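Local coordinates for mandelate racemase/muconate lactonizing enzyme family protein (Bradyrhizobium sp. ORS 278, PDB 3TOY), which belongs to the mandelate racemase/muconate lactonizing enzyme family of the enolase superfamily, pairing an N-terminal capping domain with a modified beta/alpha barrel, at residues L59-T64 against L370-S375; D170-L175 against R207-P212; R176-C179 against G183-A186; M296-G299 against G303-N306. All coordinates share one frame; numbering follows the deposited sequence.

Contact 1: residues L59-T64 against L370-S375; sequences LIDVTT and LAWNES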
loop_
_atom_site.group_PDB
_atom_site.type_symbol
_atom_site.label_atom_id
_atom_site.label_comp_id
_atom_site.label_asym_id
_atom_site.label_seq_id
_atom_site.Cartn_x
_atom_site.Cartn_y
_atom_site.Cartn_z
ATOM N N LEU A 59 19.932 0.544 -43.438
ATOM C CA LEU A 59 19.029 1.356 -44.245
ATOM C C LEU A 59 17.997 0.444 -44.864
ATOM O O LEU A 59 18.342 -0.557 -45.504
ATOM C CB LEU A 59 19.816 2.097 -45.345
ATOM C CG LEU A 59 21.105 2.776 -44.881
ATOM C CD1 LEU A 59 21.822 3.484 -46.056
ATOM C CD2 LEU A 59 20.811 3.779 -43.738
ATOM N N ILE A 60 16.728 0.779 -44.668
ATOM C CA ILE A 60 15.632 -0.125 -44.962
ATOM C C ILE A 60 14.807 0.473 -46.071
ATOM O O ILE A 60 14.448 1.652 -46.026
ATOM C CB ILE A 60 14.733 -0.342 -43.689
ATOM C CG1 ILE A 60 15.552 -0.990 -42.565
ATOM C CG2 ILE A 60 13.468 -1.104 -44.017
ATOM C CD1 ILE A 60 14.769 -1.248 -41.228
ATOM N N ASP A 61 14.516 -0.349 -47.080
ATOM C CA ASP A 61 13.667 0.061 -48.193
ATOM C C ASP A 61 12.508 -0.898 -48.336
ATOM O O ASP A 61 12.694 -2.104 -48.455
ATOM C CB ASP A 61 14.460 0.085 -49.506
ATOM C CG ASP A 61 15.623 1.036 -49.452
ATOM O OD1 ASP A 61 15.418 2.210 -49.107
ATOM O OD2 ASP A 61 16.757 0.616 -49.751
ATOM N N VAL A 62 11.308 -0.359 -48.346
ATOM C CA VAL A 62 10.135 -1.186 -48.521
ATOM C C VAL A 62 9.457 -0.784 -49.825
ATOM O O VAL A 62 8.827 0.264 -49.910
ATOM C CB VAL A 62 9.136 -1.035 -47.341
ATOM C CG1 VAL A 62 7.848 -1.827 -47.626
ATOM C CG2 VAL A 62 9.782 -1.491 -46.018
ATOM N N THR A 63 9.580 -1.631 -50.845
ATOM C CA THR A 63 9.025 -1.294 -52.150
ATOM C C THR A 63 7.555 -1.653 -52.158
ATOM O O THR A 63 7.156 -2.658 -51.567
ATOM C CB THR A 63 9.747 -2.060 -53.299
ATOM O OG1 THR A 63 9.566 -3.468 -53.116
ATOM C CG2 THR A 63 11.234 -1.750 -53.311
ATOM N N THR A 64 6.763 -0.833 -52.837
ATOM C CA THR A 64 5.333 -1.055 -52.969
ATOM C C THR A 64 4.964 -1.152 -54.448
ATOM O O THR A 64 5.814 -0.965 -55.319
ATOM C CB THR A 64 4.536 0.111 -52.371
ATOM O OG1 THR A 64 4.598 1.252 -53.241
ATOM C CG2 THR A 64 5.120 0.488 -50.997
ATOM N N LEU A 370 13.262 10.804 -45.496
ATOM C CA LEU A 370 14.438 9.948 -45.539
ATOM C C LEU A 370 14.589 9.380 -46.956
ATOM O O LEU A 370 13.849 8.488 -47.349
ATOM C CB LEU A 370 14.315 8.801 -44.528
ATOM C CG LEU A 370 14.187 9.176 -43.040
ATOM C CD1 LEU A 370 14.078 7.902 -42.194
ATOM C CD2 LEU A 370 15.365 10.002 -42.597
ATOM N N ALA A 371 15.515 9.934 -47.722
ATOM C CA ALA A 371 15.859 9.394 -49.038
ATOM C C ALA A 371 17.365 9.326 -49.041
ATOM O O ALA A 371 18.025 10.185 -48.451
ATOM C CB ALA A 371 15.360 10.301 -50.129
ATOM N N TRP A 372 17.920 8.310 -49.686
ATOM C CA TRP A 372 19.345 8.080 -49.590
ATOM C C TRP A 372 20.158 8.869 -50.617
ATOM O O TRP A 372 19.793 8.960 -51.792
ATOM C CB TRP A 372 19.660 6.600 -49.757
ATOM C CG TRP A 372 18.683 5.699 -49.093
ATOM C CD1 TRP A 372 17.923 4.727 -49.684
ATOM C CD2 TRP A 372 18.343 5.686 -47.700
ATOM N NE1 TRP A 372 17.144 4.105 -48.741
ATOM C CE2 TRP A 372 17.379 4.675 -47.516
ATOM C CE3 TRP A 372 18.767 6.429 -46.593
ATOM C CZ2 TRP A 372 16.824 4.388 -46.270
ATOM C CZ3 TRP A 372 18.214 6.144 -45.354
ATOM C CH2 TRP A 372 17.252 5.134 -45.205
ATOM N N ASN A 373 21.258 9.441 -50.147
ATOM C CA ASN A 373 22.331 9.888 -51.023
ATOM C C ASN A 373 23.103 8.631 -51.447
ATOM O O ASN A 373 24.023 8.184 -50.760
ATOM C CB ASN A 373 23.226 10.867 -50.269
ATOM C CG ASN A 373 24.465 11.262 -51.056
ATOM O OD1 ASN A 373 24.716 10.757 -52.153
ATOM N ND2 ASN A 373 25.250 12.169 -50.488
ATOM N N GLU A 374 22.705 8.045 -52.576
ATOM C CA GLU A 374 23.282 6.767 -53.009
ATOM C C GLU A 374 24.811 6.753 -53.191
ATOM O O GLU A 374 25.465 5.743 -52.917
ATOM C CB GLU A 374 22.585 6.263 -54.278
ATOM C CG GLU A 374 21.132 5.847 -54.065
ATOM C CD GLU A 374 21.009 4.593 -53.226
ATOM O OE1 GLU A 374 22.049 3.956 -52.948
ATOM O OE2 GLU A 374 19.872 4.241 -52.848
ATOM N N SER A 375 25.391 7.851 -53.667
ATOM C CA SER A 375 26.835 7.858 -53.847
ATOM C C SER A 375 27.515 7.700 -52.482
ATOM O O SER A 375 28.512 6.995 -52.343
ATOM C CB SER A 375 27.311 9.107 -54.612
ATOM O OG SER A 375 27.396 10.255 -53.786
#
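Trp372 lays its indole against strand 50-64 and is held there at two places, one polar and one apolar. Its NE1 donates to Asp61 OD1 at 2.6 Å in an almost straight bond, with an N-H...O angle of 175°. The acceptor lies in the indole plane, and the carboxylate, turned 64° from that plane, offers the syn lone pair of OD1. Asp61 reaches this spot because its CG stands beside the backbone N, anti to the carbonyl carbon (chi1 -60°). On the benzo side, Leu59 covers one face of the ring: its CB sits 4.0 Å from the centroid of the six-membered ring of Trp372, a CH-pi contact, while Leu59 CD2 comes to 3.9 Å from Trp372 CZ3. This joins the antiparallel sheet of the N-terminal capping domain to the C-terminal part of the chain, just before helix 374-380, whose N-cap is Asn373. Two bonds grip Asp61 OD1, since His71 ND1 also binds it, and the His71 ring also meets Trp372. Along the ring edge, near its plane, Ile60 O approaches CZ2 of Trp372 at 3.6 Å. Glu374, at the helix start, forms a salt bridge with Arg35.

Contact 2: residues D170-L175 against R207-P212; sequences DDERTL and RALLGP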
loop_
_atom_site.group_PDB
_atom_site.type_symbol
_atom_site.label_atom_id
_atom_site.label_comp_id
_atom_site.label_asym_id
_atom_site.label_seq_id
_atom_site.Cartn_x
_atom_site.Cartn_y
_atom_site.Cartn_z
ATOM N N ASP A 170 38.903 21.679 -23.649
ATOM C CA ASP A 170 39.135 21.102 -24.973
ATOM C C ASP A 170 37.967 21.231 -25.957
ATOM O O ASP A 170 38.166 21.153 -27.169
ATOM C CB ASP A 170 39.535 19.627 -24.846
ATOM C CG ASP A 170 40.950 19.441 -24.299
ATOM O OD1 ASP A 170 41.248 19.933 -23.187
ATOM O OD2 ASP A 170 41.766 18.790 -24.986
ATOM N N ASP A 171 36.751 21.424 -25.449
ATOM C CA ASP A 171 35.568 21.343 -26.309
ATOM C C ASP A 171 34.844 22.669 -26.455
ATOM O O ASP A 171 33.755 22.725 -27.022
ATOM C CB ASP A 171 34.592 20.275 -25.800
ATOM C CG ASP A 171 35.073 18.868 -26.070
ATOM O OD1 ASP A 171 35.395 18.561 -27.233
ATOM O OD2 ASP A 171 35.108 18.056 -25.119
ATOM N N GLU A 172 35.457 23.738 -25.958
ATOM C CA GLU A 172 34.870 25.061 -26.038
ATOM C C GLU A 172 34.425 25.469 -27.449
ATOM O O GLU A 172 33.322 25.995 -27.631
ATOM C CB GLU A 172 35.835 26.097 -25.476
ATOM C CG GLU A 172 35.370 27.522 -25.654
ATOM C CD GLU A 172 36.240 28.494 -24.892
ATOM O OE1 GLU A 172 37.375 28.109 -24.540
ATOM O OE2 GLU A 172 35.789 29.633 -24.639
ATOM N N ARG A 173 35.282 25.251 -28.444
ATOM C CA ARG A 173 34.963 25.684 -29.805
ATOM C C ARG A 173 33.684 25.008 -30.285
ATOM O O ARG A 173 32.792 25.646 -30.848
ATOM C CB ARG A 173 36.118 25.378 -30.771
ATOM N N THR A 174 33.599 23.705 -30.056
ATOM C CA THR A 174 32.430 22.949 -30.477
ATOM C C THR A 174 31.162 23.446 -29.780
ATOM O O THR A 174 30.103 23.524 -30.403
ATOM C CB THR A 174 32.617 21.458 -30.210
ATOM O OG1 THR A 174 33.893 21.055 -30.722
ATOM C CG2 THR A 174 31.507 20.648 -30.877
ATOM N N LEU A 175 31.277 23.803 -28.500
ATOM C CA LEU A 175 30.097 24.185 -27.720
ATOM C C LEU A 175 29.638 25.596 -28.053
ATOM O O LEU A 175 28.441 25.866 -28.093
ATOM C CB LEU A 175 30.343 24.029 -26.218
ATOM C CG LEU A 175 30.604 22.585 -25.793
ATOM C CD1 LEU A 175 31.097 22.537 -24.345
ATOM C CD2 LEU A 175 29.345 21.726 -25.987
ATOM N N ARG A 207 29.214 24.010 -16.617
ATOM C CA ARG A 207 28.286 25.016 -16.093
ATOM C C ARG A 207 28.968 26.384 -16.008
ATOM O O ARG A 207 28.322 27.423 -16.191
ATOM C CB ARG A 207 27.739 24.586 -14.710
ATOM C CG ARG A 207 26.768 25.548 -14.036
ATOM C CD ARG A 207 25.574 25.900 -14.936
ATOM N NE ARG A 207 24.500 24.900 -14.940
ATOM C CZ ARG A 207 23.587 24.798 -15.904
ATOM N NH1 ARG A 207 23.646 25.607 -16.958
ATOM N NH2 ARG A 207 22.624 23.876 -15.837
ATOM N N ALA A 208 30.271 26.382 -15.730
ATOM C CA ALA A 208 31.040 27.625 -15.657
ATOM C C ALA A 208 31.236 28.221 -17.050
ATOM O O ALA A 208 31.172 29.436 -17.228
ATOM C CB ALA A 208 32.387 27.392 -14.980
ATOM N N LEU A 209 31.455 27.358 -18.037
ATOM C CA LEU A 209 31.658 27.795 -19.410
ATOM C C LEU A 209 30.378 28.310 -20.066
ATOM O O LEU A 209 30.376 29.376 -20.679
ATOM C CB LEU A 209 32.211 26.653 -20.251
ATOM C CG LEU A 209 32.097 26.924 -21.749
ATOM C CD1 LEU A 209 32.998 28.090 -22.144
ATOM C CD2 LEU A 209 32.445 25.676 -22.548
ATOM N N LEU A 210 29.295 27.551 -19.915
ATOM C CA LEU A 210 28.033 27.801 -20.621
ATOM C C LEU A 210 27.128 28.791 -19.901
ATOM O O LEU A 210 26.207 29.365 -20.506
ATOM C CB LEU A 210 27.274 26.483 -20.835
ATOM C CG LEU A 210 27.891 25.468 -21.786
ATOM C CD1 LEU A 210 27.141 24.162 -21.727
ATOM C CD2 LEU A 210 27.918 26.009 -23.204
ATOM N N GLY A 211 27.370 28.974 -18.607
ATOM C CA GLY A 211 26.547 29.864 -17.789
ATOM C C GLY A 211 25.219 29.264 -17.353
ATOM O O GLY A 211 24.911 28.118 -17.682
ATOM N N PRO A 212 24.411 30.045 -16.616
ATOM C CA PRO A 212 23.169 29.546 -16.027
ATOM C C PRO A 212 22.013 29.324 -17.009
ATOM O O PRO A 212 21.056 28.622 -16.672
ATOM C CB PRO A 212 22.799 30.646 -15.034
ATOM C CG PRO A 212 23.386 31.884 -15.633
ATOM C CD PRO A 212 24.695 31.432 -16.205
#
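Leucines do most of the work where helix 168-181 meets the end of helix 196-210. Leu175 CD1 touches Leu209 CD2 at 3.9 Å, the two side chains lying at a slant to each other. Leu209 gets there with CG anti to its own backbone N (chi1 165°), which carries both methyls out toward the first helix. A looser apolar contact runs beside it: Leu210 sets out along the interface rather than into it, but its end bends in, bringing CD2 to 4.3 Å from Leu175 CB.

At the outer margin the chemistry changes. Glu172 extends its chain so that OE2 passes 4.0 Å from Leu209 CD1, a van der Waals approach of a carboxylate oxygen to a methyl. That same oxygen forms a salt bridge with Arg176, one turn further along the helix, which probably helps to hold the carboxylate in place beside the leucine.

No hydrogen bond crosses between 170-175 and 207-212; the arginine at the end of the second helix bonds elsewhere. Arg207 NH1 donates to Gly211 O at 2.9 Å, with the acceptor close to the guanidinium plane. Gly211 leaves the helix with positive phi (79°), and the bond from Arg207 ties the last turn to the residues that follow; NH1 also binds Ile214 O, and NE binds Tyr239 O.

The two helices belong to the outer layer of the beta/alpha barrel and follow successive strands, 157-162 and 186-190. Leu175 also packs on Tyr163 and Leu166, and Leu210 reaches inward to Leu216 on strand 215-219.

Contact 3: residues R176-C179 against G183-A186; sequences RTAC and GFRA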
loop_
_atom_site.group_PDB
_atom_site.type_symbol
_atom_site.label_atom_id
_atom_site.label_comp_id
_atom_site.label_asym_id
_atom_site.label_seq_id
_atom_site.Cartn_x
_atom_site.Cartn_y
_atom_site.Cartn_z
ATOM N N ARG A 176 30.600 26.489 -28.288
ATOM C CA ARG A 176 30.306 27.824 -28.797
ATOM C C ARG A 176 29.573 27.757 -30.129
ATOM O O ARG A 176 28.571 28.438 -30.335
ATOM C CB ARG A 176 31.597 28.629 -28.955
ATOM C CG ARG A 176 31.804 29.646 -27.848
ATOM C CD ARG A 176 31.425 29.050 -26.508
ATOM N NE ARG A 176 31.079 30.076 -25.531
ATOM C CZ ARG A 176 31.920 31.016 -25.113
ATOM N NH1 ARG A 176 33.153 31.069 -25.603
ATOM N NH2 ARG A 176 31.523 31.908 -24.215
ATOM N N THR A 177 30.073 26.932 -31.038
ATOM C CA THR A 177 29.402 26.745 -32.315
ATOM C C THR A 177 27.981 26.226 -32.098
ATOM O O THR A 177 27.024 26.730 -32.686
ATOM C CB THR A 177 30.164 25.771 -33.226
ATOM O OG1 THR A 177 31.491 26.272 -33.471
ATOM C CG2 THR A 177 29.424 25.590 -34.556
ATOM N N ALA A 178 27.844 25.222 -31.237
ATOM C CA ALA A 178 26.535 24.648 -30.970
ATOM C C ALA A 178 25.546 25.700 -30.458
ATOM O O ALA A 178 24.421 25.781 -30.943
ATOM C CB ALA A 178 26.653 23.490 -29.975
ATOM N N CYS A 179 25.965 26.502 -29.481
ATOM C CA CYS A 179 25.064 27.464 -28.838
ATOM C C CYS A 179 24.881 28.759 -29.624
ATOM O O CYS A 179 23.773 29.300 -29.704
ATOM C CB CYS A 179 25.552 27.806 -27.426
ATOM S SG CYS A 179 25.462 26.432 -26.254
ATOM N N GLY A 183 22.119 27.759 -32.220
ATOM C CA GLY A 183 21.108 28.267 -31.310
ATOM C C GLY A 183 20.645 27.273 -30.249
ATOM O O GLY A 183 19.597 27.473 -29.645
ATOM N N PHE A 184 21.409 26.203 -30.036
ATOM C CA PHE A 184 21.094 25.230 -28.957
ATOM C C PHE A 184 21.034 25.911 -27.595
ATOM O O PHE A 184 21.907 26.709 -27.263
ATOM C CB PHE A 184 22.147 24.121 -28.899
ATOM C CG PHE A 184 21.921 23.012 -29.890
ATOM C CD1 PHE A 184 20.847 22.141 -29.747
ATOM C CD2 PHE A 184 22.787 22.825 -30.957
ATOM C CE1 PHE A 184 20.628 21.114 -30.652
ATOM C CE2 PHE A 184 22.581 21.795 -31.874
ATOM C CZ PHE A 184 21.499 20.936 -31.723
ATOM N N ARG A 185 20.011 25.587 -26.809
ATOM C CA ARG A 185 19.879 26.119 -25.463
ATOM C C ARG A 185 19.923 24.981 -24.437
ATOM O O ARG A 185 19.551 25.163 -23.291
ATOM C CB ARG A 185 18.561 26.898 -25.324
ATOM C CG ARG A 185 18.487 28.202 -26.134
ATOM C CD ARG A 185 19.373 29.311 -25.548
ATOM N NE ARG A 185 20.718 29.301 -26.125
ATOM C CZ ARG A 185 21.120 30.090 -27.121
ATOM N NH1 ARG A 185 20.288 30.983 -27.650
ATOM N NH2 ARG A 185 22.359 29.992 -27.588
ATOM N N ALA A 186 20.377 23.810 -24.872
ATOM C CA ALA A 186 20.459 22.632 -24.018
ATOM C C ALA A 186 21.529 21.695 -24.572
ATOM O O ALA A 186 21.591 21.481 -25.785
ATOM C CB ALA A 186 19.091 21.935 -23.961
#
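The turn from an outer helix into the next strand of the beta/alpha barrel is made here: helix 168-181 ends, Gly183 breaks away with positive phi (74°), and the chain doubles back toward strand 186-190. Phe184 N donates to Ala178 O at 3.2 Å, with an N-H...O angle of 153° and the donor tilted from the carbonyl plane. The same carbonyl oxygen also lies at the edge of the Phe184 ring, 3.4 Å from CD2. With CG beside the backbone N (chi1 -83°), the phenyl turns across the end of the helix toward strand 157-162, and its CD2 meets Ala178 CB at 4.0 Å. Gly183 CA makes a CA-H...O contact with Cys179 O at 3.3 Å. Arg185 starts out away from the helix, but bends at chi2 and chi3, so that its guanidinium returns over the turn: Gly183 O lies over one face, and Cys179 CB is at the edge, 3.9 Å from NH2. Phe184 O is buried against Cys179, 3.7 Å from SG. Beneath the turn, Ala178 and Phe184 both pack on Asp161 of strand 157-162, while backbone bonds join Arg185 to Ala215 and Ala186 to Asp161, setting strand 186-190 between 157-162 and 215-219.

Contact 4: residues M296-G299 against G303-N306; sequences MKVG and GWLN. With P4C (O-acetaldehydyl-hexaethylene glycol), chain H.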
loop_
_atom_site.group_PDB
_atom_site.type_symbol
_atom_site.label_atom_id
_atom_site.label_comp_id
_atom_site.label_asym_id
_atom_site.label_seq_id
_atom_site.Cartn_x
_atom_site.Cartn_y
_atom_site.Cartn_z
ATOM N N MET A 296 13.358 2.855 -32.585
ATOM C CA MET A 296 13.813 1.514 -32.985
ATOM C C MET A 296 13.386 0.436 -31.999
ATOM O O MET A 296 13.422 -0.743 -32.324
ATOM C CB MET A 296 15.334 1.422 -33.012
ATOM C CG MET A 296 16.070 2.407 -33.837
ATOM S SD MET A 296 17.785 1.832 -33.835
ATOM C CE MET A 296 18.408 2.300 -32.213
ATOM N N LYS A 297 13.039 0.823 -30.770
ATOM C CA LYS A 297 12.783 -0.206 -29.723
ATOM C C LYS A 297 11.358 -0.113 -29.175
ATOM O O LYS A 297 10.805 -1.090 -28.657
ATOM C CB LYS A 297 13.790 -0.049 -28.585
ATOM C CG LYS A 297 15.226 -0.312 -29.006
ATOM C CD LYS A 297 16.156 -0.419 -27.818
ATOM C CE LYS A 297 17.546 -0.901 -28.236
ATOM N NZ LYS A 297 18.478 -1.081 -27.082
ATOM N N VAL A 298 10.755 1.052 -29.334
ATOM C CA VAL A 298 9.362 1.266 -28.919
ATOM C C VAL A 298 8.289 0.695 -29.863
ATOM O O VAL A 298 7.101 0.709 -29.520
ATOM C CB VAL A 298 9.104 2.770 -28.665
ATOM C CG1 VAL A 298 8.844 3.491 -29.980
ATOM C CG2 VAL A 298 7.879 2.974 -27.752
ATOM N N GLY A 299 8.686 0.154 -31.022
ATOM C CA GLY A 299 7.689 -0.313 -32.016
ATOM C C GLY A 299 7.390 0.692 -33.123
ATOM O O GLY A 299 6.270 0.745 -33.647
ATOM N N GLY A 303 4.066 2.080 -32.349
ATOM C CA GLY A 303 4.354 1.863 -30.907
ATOM C C GLY A 303 4.496 3.198 -30.158
ATOM O O GLY A 303 3.971 3.361 -29.032
ATOM N N TRP A 304 5.182 4.163 -30.767
ATOM C CA TRP A 304 5.348 5.502 -30.165
ATOM C C TRP A 304 4.017 6.128 -29.797
ATOM O O TRP A 304 3.857 6.680 -28.683
ATOM C CB TRP A 304 6.100 6.443 -31.120
ATOM C CG TRP A 304 6.259 7.830 -30.601
ATOM C CD1 TRP A 304 5.303 8.771 -30.514
ATOM C CD2 TRP A 304 7.455 8.415 -30.076
ATOM N NE1 TRP A 304 5.814 9.922 -29.965
ATOM C CE2 TRP A 304 7.135 9.723 -29.678
ATOM C CE3 TRP A 304 8.756 7.948 -29.880
ATOM C CZ2 TRP A 304 8.066 10.583 -29.116
ATOM C CZ3 TRP A 304 9.678 8.797 -29.314
ATOM C CH2 TRP A 304 9.335 10.107 -28.954
ATOM N N LEU A 305 3.056 6.075 -30.728
ATOM C CA LEU A 305 1.753 6.702 -30.491
ATOM C C LEU A 305 1.005 6.085 -29.293
ATOM O O LEU A 305 0.316 6.797 -28.539
ATOM C CB LEU A 305 0.883 6.667 -31.760
ATOM C CG LEU A 305 1.437 7.494 -32.929
ATOM C CD1 LEU A 305 0.651 7.169 -34.208
ATOM C CD2 LEU A 305 1.443 9.007 -32.664
ATOM N N ASN A 306 1.116 4.779 -29.114
ATOM C CA ASN A 306 0.552 4.100 -27.945
ATOM C C ASN A 306 1.198 4.676 -26.681
ATOM O O ASN A 306 0.510 5.079 -25.729
ATOM C CB ASN A 306 0.866 2.600 -28.036
ATOM C CG ASN A 306 0.192 1.747 -26.943
ATOM O OD1 ASN A 306 0.305 1.990 -25.716
ATOM N ND2 ASN A 306 -0.469 0.676 -27.400
HETATM O O1 P4C H . -2.086 9.079 -28.741
HETATM C C2 P4C H . -1.086 9.525 -29.670
HETATM C C3 P4C H . -1.583 10.718 -30.484
HETATM O O4 P4C H . -2.253 10.274 -31.669
HETATM C C5 P4C H . -2.034 11.161 -32.780
HETATM C C6 P4C H . -2.871 10.769 -33.997
HETATM O O7 P4C H . -2.320 9.617 -34.633
HETATM C C8 P4C H . -3.216 8.896 -35.486
HETATM C C9 P4C H . -2.598 7.527 -35.770
HETATM O O10 P4C H . -3.348 6.504 -35.105
HETATM C C11 P4C H . -2.618 5.292 -34.916
HETATM C C12 P4C H . -3.396 4.380 -33.970
HETATM O O13 P4C H . -3.272 4.818 -32.610
HETATM C C14 P4C H . -3.736 3.821 -31.691
HETATM C C15 P4C H . -3.828 4.416 -30.288
HETATM O O16 P4C H . -2.570 4.288 -29.620
#
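Gly303 packs backbone to backbone against Val298 and Gly299. Gly303 N donates to Gly299 O at 2.9 Å, with the donor well above the carbonyl plane, 57° out of it, and Gly303 CA makes a CA-H...O contact with Val298 O at 3.3 Å. Gly303 has no side chain, and its CA can therefore sit right against that oxygen. Val298 O is buried and has no polar partner in the model. This is the first turn of helix 300-314, where the loop after strand 290-291 enters a helix of the beta/alpha barrel. Val298 extends the close part: CG1, held between the backbone N and the carbonyl carbon (chi1 81°), lies near the plane of the Trp304 indole at its edge and reaches Trp304 CB at 4.2 Å. The indole NE1 hydrogen-bonds Thr334. Beyond Trp304 the helix turns to a looser side, where the bound o-acetaldehydyl-hexaethylene glycol lies. Leu305 CD1 touches its C9 at 3.6 Å, and ligand O1 makes only a weak hydrogen bond, 3.3 Å, to Leu305 O. Asn306 brings CA to 3.5 Å from ligand O16, while in one of its two conformers its ND2 bonds Asp312 of a third subunit.

Overall arrangement
Contacts 2 and 3 share helix 168-181 and touch through Leu210 CD2 and Cys179 SG, 3.9 Å apart; contact 3 is the buried turn into the next strand, and contact 2 the partly buried flank between helices. Contact 4 is buried and the most central of the four, and lies across the chain's centre from both, its centre about 34 Å from that of contact 2. Contact 1 is buried too, but it ties the N-terminal sheet to the far end of the chain, with the other three nested in its loop. Chemistry follows place: a side-chain hydrogen bond and CH-pi contact in 1, methyl packing in 2, and backbone bonding around glycines in 3 and 4.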